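Local coordinates for putative ABC transporter amino acid-binding protein (Sinorhizobium meliloti, PDB 2Q88), which binds the compatible solute ectoine, probably delivering it to an ABC transporter for uptake in osmoprotection, at residues C98-F103 with A198-D203. Sequence-based numbering, arbitrary orientation.
Sequences CDAEAF and APVYCD
With SG anti to the carbonyl carbon in both residues (chi1 near -63°), C98 and C202 turn their sulphurs onto each other and close a disulfide, C98 SG to C202 SG 2.1 Å. This cross-strand bridge spans a non-hydrogen-bonded antiparallel pair, C98 CA to C202 CA 3.9 Å. The next pair, D99 with Y201, is hydrogen-bonded in both directions: D99 N to Y201 O at 2.8 Å and Y201 N to D99 O at 3.0 Å. Past A100 and V200 the backbones diverge, and a water bridges them, accepting from E101 N and donating to P199 O. V200 lays CG1 against D99 O, while its CG2 meets A100 CB at 4.2 Å. The Y201 ring lies on the sheet face away from the disulfide, and the E101 chain, bent at chi2 (-81°), brings OE2 obliquely to Y201 CE2 at 3.4 Å; carboxylate and ring planes stand 79° apart. The hydrogen bond of OE2 goes to T134 OG1, in the ectoine pocket, and OE1 lies close to E135 OE2, where two ionised carboxylates would probably repel. An alanine at E101 would probably leave T134 OG1 without this partner and open a gap beside the Y201 ring, close to the ligand. P199 CB lies over the rim of one face of that ring, and F81 meets it with nearly parallel planes. The contact joins two chain crossings between the lobes of this family 3 solute-binding protein: strand 98-106 continues beside strand 169-173, helix 134-141 packs against E101, P199 and Y201, and helix 174-184 receives D99 and A100.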
loop_
_atom_site.group_PDB
_atom_site.type_symbol
_atom_site.label_atom_id
_atom_site.label_comp_id
_atom_site.label_asym_id
_atom_site.label_seq_id
_atom_site.Cartn_x
_atom_site.Cartn_y
_atom_site.Cartn_z
ATOM N N CYS A 98 -2.882 0.787 8.227
ATOM C CA CYS A 98 -3.414 -0.565 8.384
ATOM C C CYS A 98 -4.695 -0.729 7.583
ATOM O O CYS A 98 -5.504 0.186 7.529
ATOM C CB CYS A 98 -3.688 -0.835 9.865
ATOM S SG CYS A 98 -2.198 -0.800 10.880
ATOM N N ASP A 99 -4.873 -1.885 6.945
ATOM C CA ASP A 99 -6.119 -2.165 6.229
ATOM C C ASP A 99 -6.326 -3.644 5.950
ATOM O O ASP A 99 -5.368 -4.424 5.879
ATOM C CB ASP A 99 -6.197 -1.389 4.906
ATOM C CG ASP A 99 -7.637 -1.005 4.537
ATOM O OD1 ASP A 99 -8.551 -1.157 5.377
ATOM O OD2 ASP A 99 -7.960 -0.537 3.435
ATOM N N ALA A 100 -7.594 -4.005 5.787
ATOM C CA ALA A 100 -7.994 -5.334 5.359
ATOM C C ALA A 100 -8.088 -5.342 3.828
ATOM O O ALA A 100 -7.988 -4.293 3.193
ATOM C CB ALA A 100 -9.328 -5.672 5.978
ATOM N N GLU A 101 -8.297 -6.524 3.245
ATOM C CA GLU A 101 -8.414 -6.673 1.797
ATOM C C GLU A 101 -9.883 -6.760 1.406
ATOM O O GLU A 101 -10.711 -7.256 2.181
ATOM C CB GLU A 101 -7.674 -7.933 1.303
ATOM C CG GLU A 101 -6.204 -8.030 1.700
ATOM C CD GLU A 101 -5.303 -7.210 0.788
ATOM O OE1 GLU A 101 -5.785 -6.201 0.225
ATOM O OE2 GLU A 101 -4.125 -7.582 0.610
ATOM N N ALA A 102 -10.199 -6.278 0.209
ATOM C CA ALA A 102 -11.568 -6.297 -0.301
ATOM C C ALA A 102 -11.642 -6.844 -1.731
ATOM O O ALA A 102 -10.622 -6.971 -2.402
ATOM C CB ALA A 102 -12.193 -4.903 -0.224
ATOM N N PHE A 103 -12.859 -7.185 -2.166
ATOM C CA PHE A 103 -13.161 -7.542 -3.553
ATOM C C PHE A 103 -14.166 -6.559 -4.127
ATOM O O PHE A 103 -15.132 -6.190 -3.443
ATOM C CB PHE A 103 -13.864 -8.895 -3.633
ATOM C CG PHE A 103 -12.990 -10.086 -3.370
ATOM C CD1 PHE A 103 -11.611 -10.018 -3.438
ATOM C CD2 PHE A 103 -13.589 -11.322 -3.122
ATOM C CE1 PHE A 103 -10.821 -11.179 -3.212
ATOM C CE2 PHE A 103 -12.825 -12.456 -2.907
ATOM C CZ PHE A 103 -11.439 -12.381 -2.944
ATOM N N ALA A 198 -8.524 -13.637 4.670
ATOM C CA ALA A 198 -7.374 -12.810 4.308
ATOM C C ALA A 198 -6.822 -12.116 5.556
ATOM O O ALA A 198 -7.594 -11.772 6.454
ATOM C CB ALA A 198 -7.780 -11.784 3.260
ATOM N N PRO A 199 -5.501 -11.917 5.622
ATOM C CA PRO A 199 -4.888 -11.198 6.747
ATOM C C PRO A 199 -5.222 -9.712 6.712
ATOM O O PRO A 199 -5.572 -9.176 5.663
ATOM C CB PRO A 199 -3.379 -11.376 6.505
ATOM C CG PRO A 199 -3.258 -12.466 5.506
ATOM C CD PRO A 199 -4.489 -12.368 4.650
ATOM N N VAL A 200 -5.144 -9.060 7.864
ATOM C CA VAL A 200 -5.127 -7.606 7.900
ATOM C C VAL A 200 -3.649 -7.253 7.884
ATOM O O VAL A 200 -2.833 -7.945 8.510
ATOM C CB VAL A 200 -5.850 -7.047 9.134
ATOM C CG1 VAL A 200 -5.769 -5.512 9.180
ATOM C CG2 VAL A 200 -7.311 -7.485 9.120
ATOM N N TYR A 201 -3.306 -6.215 7.128
ATOM C CA TYR A 201 -1.930 -5.799 6.934
ATOM C C TYR A 201 -1.755 -4.382 7.464
ATOM O O TYR A 201 -2.730 -3.638 7.565
ATOM C CB TYR A 201 -1.596 -5.773 5.441
ATOM C CG TYR A 201 -1.450 -7.113 4.765
ATOM C CD1 TYR A 201 -0.344 -7.927 5.018
ATOM C CD2 TYR A 201 -2.402 -7.559 3.855
ATOM C CE1 TYR A 201 -0.204 -9.158 4.395
ATOM C CE2 TYR A 201 -2.269 -8.796 3.220
ATOM C CZ TYR A 201 -1.165 -9.584 3.499
ATOM O OH TYR A 201 -1.023 -10.808 2.893
ATOM N N CYS A 202 -0.513 -4.035 7.800
ATOM C CA CYS A 202 -0.104 -2.643 8.008
ATOM C C CYS A 202 1.154 -2.351 7.213
ATOM O O CYS A 202 2.012 -3.218 7.049
ATOM C CB CYS A 202 0.200 -2.347 9.480
ATOM S SG CYS A 202 -1.156 -2.550 10.643
ATOM N N ASP A 203 1.278 -1.121 6.737
ATOM C CA ASP A 203 2.492 -0.700 6.067
ATOM C C ASP A 203 3.453 0.059 7.004
ATOM O O ASP A 203 3.206 0.200 8.200
ATOM C CB ASP A 203 2.152 0.142 4.824
ATOM C CG ASP A 203 2.051 1.633 5.114
ATOM O OD1 ASP A 203 1.760 2.018 6.269
ATOM O OD2 ASP A 203 2.270 2.504 4.242
HETATM O O HOH W 1 -8.345 -8.630 5.026
#